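Local coordinates for glycoside hydrolase family 16 protein (Bacteroides ovatus, PDB 7KR6), which probably hydrolyses beta-glucosidic bonds within mixed-linkage beta-glucans, as an endo-glucanase of glycoside hydrolase family 16, at residues A[199-204]-A[208-213]; A[72-75]-A[80-83]. The protein carries 1 engineered substitution. One frame throughout, in Å; residues are numbered along the deposited sequence.

Contact 1. Residues A[199-204]-A[208-213]; sequences YSLDWD and LTISID
The CD2 methyl of Leu208 lies over one face of the Trp203 indole, 3.7 Å from the centroid of the five-membered ring, a CH-pi contact. Its CG stands beside the backbone N (chi1 -69°), which leans the branch toward Trp203, whose NE1 bonds to the carbonyl of Phe228. Thr209 pairs with Asp202 through two backbone bonds, Asp202 N reaching Thr209 O at 2.8 Å in the carbonyl plane. That same Thr209 O also receives a water, which donates to Asp202 OD2 at 2.8 Å and accepts from Ser211 OG, so a small hydroxyl and a carboxylate suit this polar face. On the reverse face Ile210 sets its CD1 4.0 Å from Leu201 CD1, methyl to methyl, an apolar pairing fit for burial. Ser200 N binds Ser211 O and Ser211 N binds Ser200 O, each at 2.9 Å and nearly straight, and Ser200 OG is hydrogen-bonded to the carboxylate of Glu113. Finally Ile212 brings CG2 to within 3.8 Å of Tyr199 CE1, approaching the ring obliquely. The tight antiparallel register makes this a beta hairpin, its apolar face packed on strands 144-150 and 164-171, as in the beta-sandwich (jelly-roll) fold of family 16.

Contact 2. Residues A[72-75]-A[80-83]; sequences VSVG and KSVL
Leu83 reaches obliquely across the strand pair toward Val72, and the two meet methyl to methyl, Leu83 CD1 lying 3.8 Å from Val72 CG1. With its CG anti to the backbone N (chi1 175°), Leu83 swings this branch over the neighbouring strand, where CD1 also passes 3.6 Å from Ser73 O. Val74, the direct partner of Leu83, offers CG2 to the same methyl at a looser 4.2 Å. Its other branch, CG1, lies 3.8 Å from Ser81 OG, a methyl against an oxygen and so van der Waals packing; the hydroxyl is hydrogen-bonded to the carbonyl of Phe42. Branched aliphatic residues suit this face, because Val72 and Leu83 both continue onto Ile99 of strand 93-107. Val82 points to the other face and touches Tyr265 and Asp267 of strand 261-271, and its CG2 comes 3.7 Å from Gly75 O. Gly75, lacking a side chain, adds nothing to that face and meets Val82 through its backbone. Gly75 N binds Val82 O at 3.0 Å, while Val82 N returns to Gly75 O at 2.9 Å, nearly in line with the carbonyl bond. The chemistry thus implies a division of labour: reciprocal amide bonds set the pairing, and dispersion between aliphatic branches packs one face.

From the N terminus, contact 2 comes first: strand 72-77 turns back into strand 80-90, closing a short loop with four residues between the paired segments. The chain then runs through many further strands before contact 1 closes a second short loop, between strands 197-203 and 207-212. The two hairpins are therefore in series, neither nested nor crossed, and the nearest atoms of the two contacts are about 12 Å apart. Strand 261-271 relates them: it pairs with strand 80-90 of contact 2 and with strand 112-117, which in turn borders strand 197-203 of contact 1. Contact 1 extends this connection to strand 215-221, whereas contact 2 adds strand 72-77 beside strand 80-90.

Contact 1. Residues A[199-204]-A[208-213]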
ATOM      1  N   TYR A 199       6.668  13.595  15.691  1.00 18.61           N
ATOM      2  CA  TYR A 199       5.947  12.393  15.223  1.00 17.95           C
ATOM      3  C   TYR A 199       5.527  11.660  16.496  1.00 19.38           C
ATOM      4  O   TYR A 199       6.412  11.337  17.276  1.00 19.49           O
ATOM      5  CB  TYR A 199       6.840  11.558  14.287  1.00 18.01           C
ATOM      6  CG  TYR A 199       7.268  12.356  13.079  1.00 18.79           C
ATOM      7  CD1 TYR A 199       6.444  12.383  11.985  1.00 17.95           C
ATOM      8  CD2 TYR A 199       8.414  13.142  13.060  1.00 19.80           C
ATOM      9  CE1 TYR A 199       6.748  13.139  10.874  1.00 20.97           C
ATOM     10  CE2 TYR A 199       8.729  13.932  11.961  1.00 19.20           C
ATOM     11  CZ  TYR A 199       7.891  13.911  10.861  1.00 21.27           C
ATOM     12  OH  TYR A 199       8.177  14.642   9.735  1.00 20.71           O
ATOM     13  N   SER A 200       4.222  11.434  16.652  1.00 19.37           N
ATOM     14  CA  SER A 200       3.635  10.835  17.876  1.00 20.65           C
ATOM     15  C   SER A 200       2.842   9.585  17.520  1.00 19.32           C
ATOM     16  O   SER A 200       2.128   9.564  16.511  1.00 18.37           O
ATOM     17  CB  SER A 200       2.760  11.829  18.555  1.00 22.21           C
ATOM     18  OG  SER A 200       3.481  13.041  18.780  1.00 25.99           O
ATOM     19  N   LEU A 201       2.921   8.585  18.388  1.00 19.12           N
ATOM     20  CA  LEU A 201       2.059   7.394  18.322  1.00 17.55           C
ATOM     21  C   LEU A 201       1.382   7.228  19.669  1.00 19.06           C
ATOM     22  O   LEU A 201       2.117   7.065  20.672  1.00 20.44           O
ATOM     23  CB  LEU A 201       2.884   6.145  18.024  1.00 17.79           C
ATOM     24  CG  LEU A 201       2.085   4.848  18.095  1.00 18.56           C
ATOM     25  CD1 LEU A 201       1.152   4.687  16.913  1.00 20.69           C
ATOM     26  CD2 LEU A 201       2.990   3.667  18.189  1.00 18.29           C
ATOM     27  N   ASP A 202       0.066   7.238  19.662  1.00 19.32           N
ATOM     28  CA  ASP A 202      -0.779   6.845  20.811  1.00 20.23           C
ATOM     29  C   ASP A 202      -1.106   5.368  20.642  1.00 20.95           C
ATOM     30  O   ASP A 202      -1.430   4.923  19.521  1.00 21.18           O
ATOM     31  CB  ASP A 202      -2.035   7.686  20.876  1.00 20.57           C
ATOM     32  CG  ASP A 202      -1.828   9.063  21.462  1.00 27.44           C
ATOM     33  OD1 ASP A 202      -1.446   9.137  22.666  1.00 28.91           O
ATOM     34  OD2 ASP A 202      -2.119  10.038  20.751  1.00 25.69           O
ATOM     35  N   TRP A 203      -1.118   4.617  21.730  1.00 21.28           N
ATOM     36  CA  TRP A 203      -1.271   3.152  21.655  1.00 18.30           C
ATOM     37  C   TRP A 203      -2.060   2.729  22.898  1.00 21.66           C
ATOM     38  O   TRP A 203      -1.605   3.053  24.011  1.00 21.56           O
ATOM     39  CB  TRP A 203       0.109   2.523  21.607  1.00 20.02           C
ATOM     40  CG  TRP A 203       0.168   1.033  21.596  1.00 17.56           C
ATOM     41  CD1 TRP A 203      -0.805   0.112  21.348  1.00 17.60           C
ATOM     42  CD2 TRP A 203       1.385   0.309  21.784  1.00 18.27           C
ATOM     43  NE1 TRP A 203      -0.260  -1.139  21.329  1.00 20.84           N
ATOM     44  CE2 TRP A 203       1.079  -1.055  21.639  1.00 18.34           C
ATOM     45  CE3 TRP A 203       2.693   0.695  22.062  1.00 19.51           C
ATOM     46  CZ2 TRP A 203       2.062  -2.042  21.759  1.00 20.04           C
ATOM     47  CZ3 TRP A 203       3.667  -0.282  22.189  1.00 19.53           C
ATOM     48  CH2 TRP A 203       3.348  -1.638  22.025  1.00 21.77           C
ATOM     49  N   ASP A 204      -3.220   2.140  22.671  1.00 21.70           N
ATOM     50  CA  ASP A 204      -4.002   1.488  23.757  1.00 22.87           C
ATOM     51  C   ASP A 204      -4.506   0.152  23.242  1.00 22.09           C
ATOM     52  O   ASP A 204      -4.124  -0.237  22.149  1.00 22.07           O
ATOM     53  CB  ASP A 204      -5.082   2.425  24.282  1.00 23.97           C
ATOM     54  CG  ASP A 204      -6.250   2.718  23.342  1.00 29.06           C
ATOM     55  OD1 ASP A 204      -6.413   2.032  22.336  1.00 23.59           O
ATOM     56  OD2 ASP A 204      -7.054   3.635  23.688  1.00 32.71           O
ATOM     57  N   LEU A 208      -4.092   2.365  17.442  1.00 19.34           N
ATOM     58  CA  LEU A 208      -2.794   3.011  17.187  1.00 18.14           C
ATOM     59  C   LEU A 208      -3.101   4.311  16.450  1.00 17.67           C
ATOM     60  O   LEU A 208      -3.691   4.221  15.368  1.00 19.19           O
ATOM     61  CB  LEU A 208      -1.951   2.082  16.316  1.00 19.37           C
ATOM     62  CG  LEU A 208      -1.474   0.807  16.994  1.00 19.51           C
ATOM     63  CD1 LEU A 208      -0.831  -0.090  15.965  1.00 19.50           C
ATOM     64  CD2 LEU A 208      -0.496   1.093  18.133  1.00 20.11           C
ATOM     65  N   THR A 209      -2.784   5.463  17.027  1.00 17.81           N
ATOM     66  CA  THR A 209      -3.090   6.755  16.386  1.00 19.02           C
ATOM     67  C   THR A 209      -1.800   7.499  16.178  1.00 17.92           C
ATOM     68  O   THR A 209      -1.081   7.768  17.155  1.00 18.52           O
ATOM     69  CB  THR A 209      -4.066   7.583  17.205  1.00 19.04           C
ATOM     70  OG1 THR A 209      -5.257   6.825  17.262  1.00 21.37           O
ATOM     71  CG2 THR A 209      -4.256   8.969  16.610  1.00 19.89           C
ATOM     72  N   ILE A 210      -1.492   7.817  14.924  1.00 18.28           N
ATOM     73  CA  ILE A 210      -0.327   8.610  14.523  1.00 18.32           C
ATOM     74  C   ILE A 210      -0.706  10.090  14.429  1.00 17.99           C
ATOM     75  O   ILE A 210      -1.744  10.389  13.803  1.00 18.27           O
ATOM     76  CB  ILE A 210       0.263   8.060  13.197  1.00 20.06           C
ATOM     77  CG1 ILE A 210       0.819   6.631  13.328  1.00 20.86           C
ATOM     78  CG2 ILE A 210       1.350   8.984  12.748  1.00 19.34           C
ATOM     79  CD1 ILE A 210      -0.203   5.540  13.237  1.00 19.89           C
ATOM     80  N   SER A 211       0.110  10.944  15.045  1.00 19.79           N
ATOM     81  CA  SER A 211       0.021  12.416  14.915  1.00 19.39           C
ATOM     82  C   SER A 211       1.319  12.998  14.373  1.00 20.24           C
ATOM     83  O   SER A 211       2.416  12.460  14.646  1.00 19.38           O
ATOM     84  CB  SER A 211      -0.393  13.086  16.237  1.00 20.27           C
ATOM     85  OG  SER A 211      -1.612  12.560  16.750  1.00 21.94           O
ATOM     86  N   ILE A 212       1.209  14.145  13.692  1.00 19.16           N
ATOM     87  CA  ILE A 212       2.355  14.878  13.142  1.00 20.09           C
ATOM     88  C   ILE A 212       2.131  16.336  13.542  1.00 20.08           C
ATOM     89  O   ILE A 212       1.085  16.896  13.177  1.00 20.44           O
ATOM     90  CB  ILE A 212       2.518  14.660  11.617  1.00 21.24           C
ATOM     91  CG1 ILE A 212       2.671  13.169  11.297  1.00 23.91           C
ATOM     92  CG2 ILE A 212       3.679  15.453  11.075  1.00 21.78           C
ATOM     93  CD1 ILE A 212       2.488  12.835   9.838  1.00 23.85           C
ATOM     94  N   ASP A 213       3.067  16.844  14.317  1.00 21.41           N
ATOM     95  CA  ASP A 213       2.968  18.177  14.941  1.00 22.26           C
ATOM     96  C   ASP A 213       1.615  18.337  15.621  1.00 22.37           C
ATOM     97  O   ASP A 213       0.953  19.385  15.429  1.00 21.85           O
ATOM     98  CB  ASP A 213       3.225  19.243  13.888  1.00 23.65           C
ATOM     99  CG  ASP A 213       4.662  19.338  13.415  1.00 25.21           C
ATOM    100  OD1 ASP A 213       5.544  18.993  14.184  1.00 26.32           O
ATOM    101  OD2 ASP A 213       4.872  19.825  12.285  1.00 31.80           O
TER
HETATM  102  O   HOH W   1      -0.900  10.386  18.304  1.00 21.75           O

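Contact 2. Residues A[72-75]-A[80-83]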
ATOM      1  N   VAL A  72      26.238   6.363  11.959  1.00 23.48           N
ATOM      2  CA  VAL A  72      25.423   6.782  13.120  1.00 22.74           C
ATOM      3  C   VAL A  72      26.344   7.618  14.005  1.00 24.46           C
ATOM      4  O   VAL A  72      27.445   7.117  14.375  1.00 26.25           O
ATOM      5  CB  VAL A  72      24.848   5.579  13.884  1.00 22.14           C
ATOM      6  CG1 VAL A  72      23.966   6.065  15.011  1.00 24.66           C
ATOM      7  CG2 VAL A  72      24.082   4.631  12.958  1.00 23.74           C
ATOM      8  N   SER A  73      25.884   8.808  14.384  1.00 23.58           N
ATOM      9  CA  SER A  73      26.651   9.664  15.311  1.00 25.52           C
ATOM     10  C   SER A  73      25.718  10.510  16.162  1.00 25.31           C
ATOM     11  O   SER A  73      24.503  10.654  15.839  1.00 25.65           O
ATOM     12  CB  SER A  73      27.678  10.482  14.565  1.00 26.96           C
ATOM     13  OG  SER A  73      27.059  11.510  13.828  1.00 26.60           O
ATOM     14  N   VAL A  74      26.250  11.053  17.259  1.00 24.67           N
ATOM     15  CA  VAL A  74      25.566  12.091  18.057  1.00 25.23           C
ATOM     16  C   VAL A  74      26.385  13.380  17.945  1.00 29.36           C
ATOM     17  O   VAL A  74      27.631  13.310  18.127  1.00 32.54           O
ATOM     18  CB  VAL A  74      25.330  11.639  19.515  1.00 28.72           C
ATOM     19  CG1 VAL A  74      24.876  12.800  20.369  1.00 27.26           C
ATOM     20  CG2 VAL A  74      24.291  10.524  19.566  1.00 27.71           C
ATOM     21  N   GLY A  75      25.751  14.494  17.597  1.00 26.77           N
ATOM     22  CA  GLY A  75      26.498  15.726  17.284  1.00 26.76           C
ATOM     23  C   GLY A  75      25.652  16.952  17.417  1.00 31.21           C
ATOM     24  O   GLY A  75      24.516  16.873  17.875  1.00 30.37           O
ATOM     25  N   LYS A  80      21.416  22.498  19.265  1.00 34.25           N
ATOM     26  CA  LYS A  80      20.810  21.207  19.657  1.00 30.67           C
ATOM     27  C   LYS A  80      21.877  20.114  19.660  1.00 29.01           C
ATOM     28  O   LYS A  80      22.804  20.186  18.844  1.00 33.37           O
ATOM     29  CB  LYS A  80      19.717  20.804  18.666  1.00 26.00           C
ATOM     30  CG  LYS A  80      18.488  21.686  18.656  1.00 28.81           C
ATOM     31  CD  LYS A  80      17.449  21.228  17.631  1.00 30.43           C
ATOM     32  CE  LYS A  80      16.219  22.100  17.563  1.00 31.54           C
ATOM     33  NZ  LYS A  80      16.523  23.438  17.015  1.00 35.48           N
ATOM     34  N   SER A  81      21.712  19.112  20.525  1.00 25.70           N
ATOM     35  CA  SER A  81      22.457  17.842  20.481  1.00 26.48           C
ATOM     36  C   SER A  81      21.496  16.794  19.941  1.00 24.45           C
ATOM     37  O   SER A  81      20.413  16.669  20.487  1.00 25.17           O
ATOM     38  CB  SER A  81      23.060  17.388  21.805  1.00 25.19           C
ATOM     39  OG  SER A  81      24.008  16.337  21.558  1.00 27.62           O
ATOM     40  N   VAL A  82      21.895  16.129  18.882  1.00 23.24           N
ATOM     41  CA  VAL A  82      20.945  15.264  18.102  1.00 23.71           C
ATOM     42  C   VAL A  82      21.621  13.957  17.708  1.00 21.88           C
ATOM     43  O   VAL A  82      22.850  13.870  17.493  1.00 24.74           O
ATOM     44  CB  VAL A  82      20.436  16.020  16.851  1.00 24.33           C
ATOM     45  CG1 VAL A  82      19.799  17.324  17.242  1.00 25.33           C
ATOM     46  CG2 VAL A  82      21.544  16.232  15.848  1.00 26.24           C
ATOM     47  N   LEU A  83      20.815  12.937  17.515  1.00 21.06           N
ATOM     48  CA  LEU A  83      21.244  11.722  16.806  1.00 20.88           C
ATOM     49  C   LEU A  83      21.313  12.048  15.301  1.00 22.35           C
ATOM     50  O   LEU A  83      20.353  12.592  14.761  1.00 22.15           O
ATOM     51  CB  LEU A  83      20.253  10.581  17.095  1.00 23.79           C
ATOM     52  CG  LEU A  83      20.496   9.273  16.341  1.00 23.42           C
ATOM     53  CD1 LEU A  83      21.725   8.541  16.864  1.00 27.05           C
ATOM     54  CD2 LEU A  83      19.239   8.400  16.435  1.00 27.76           C
TER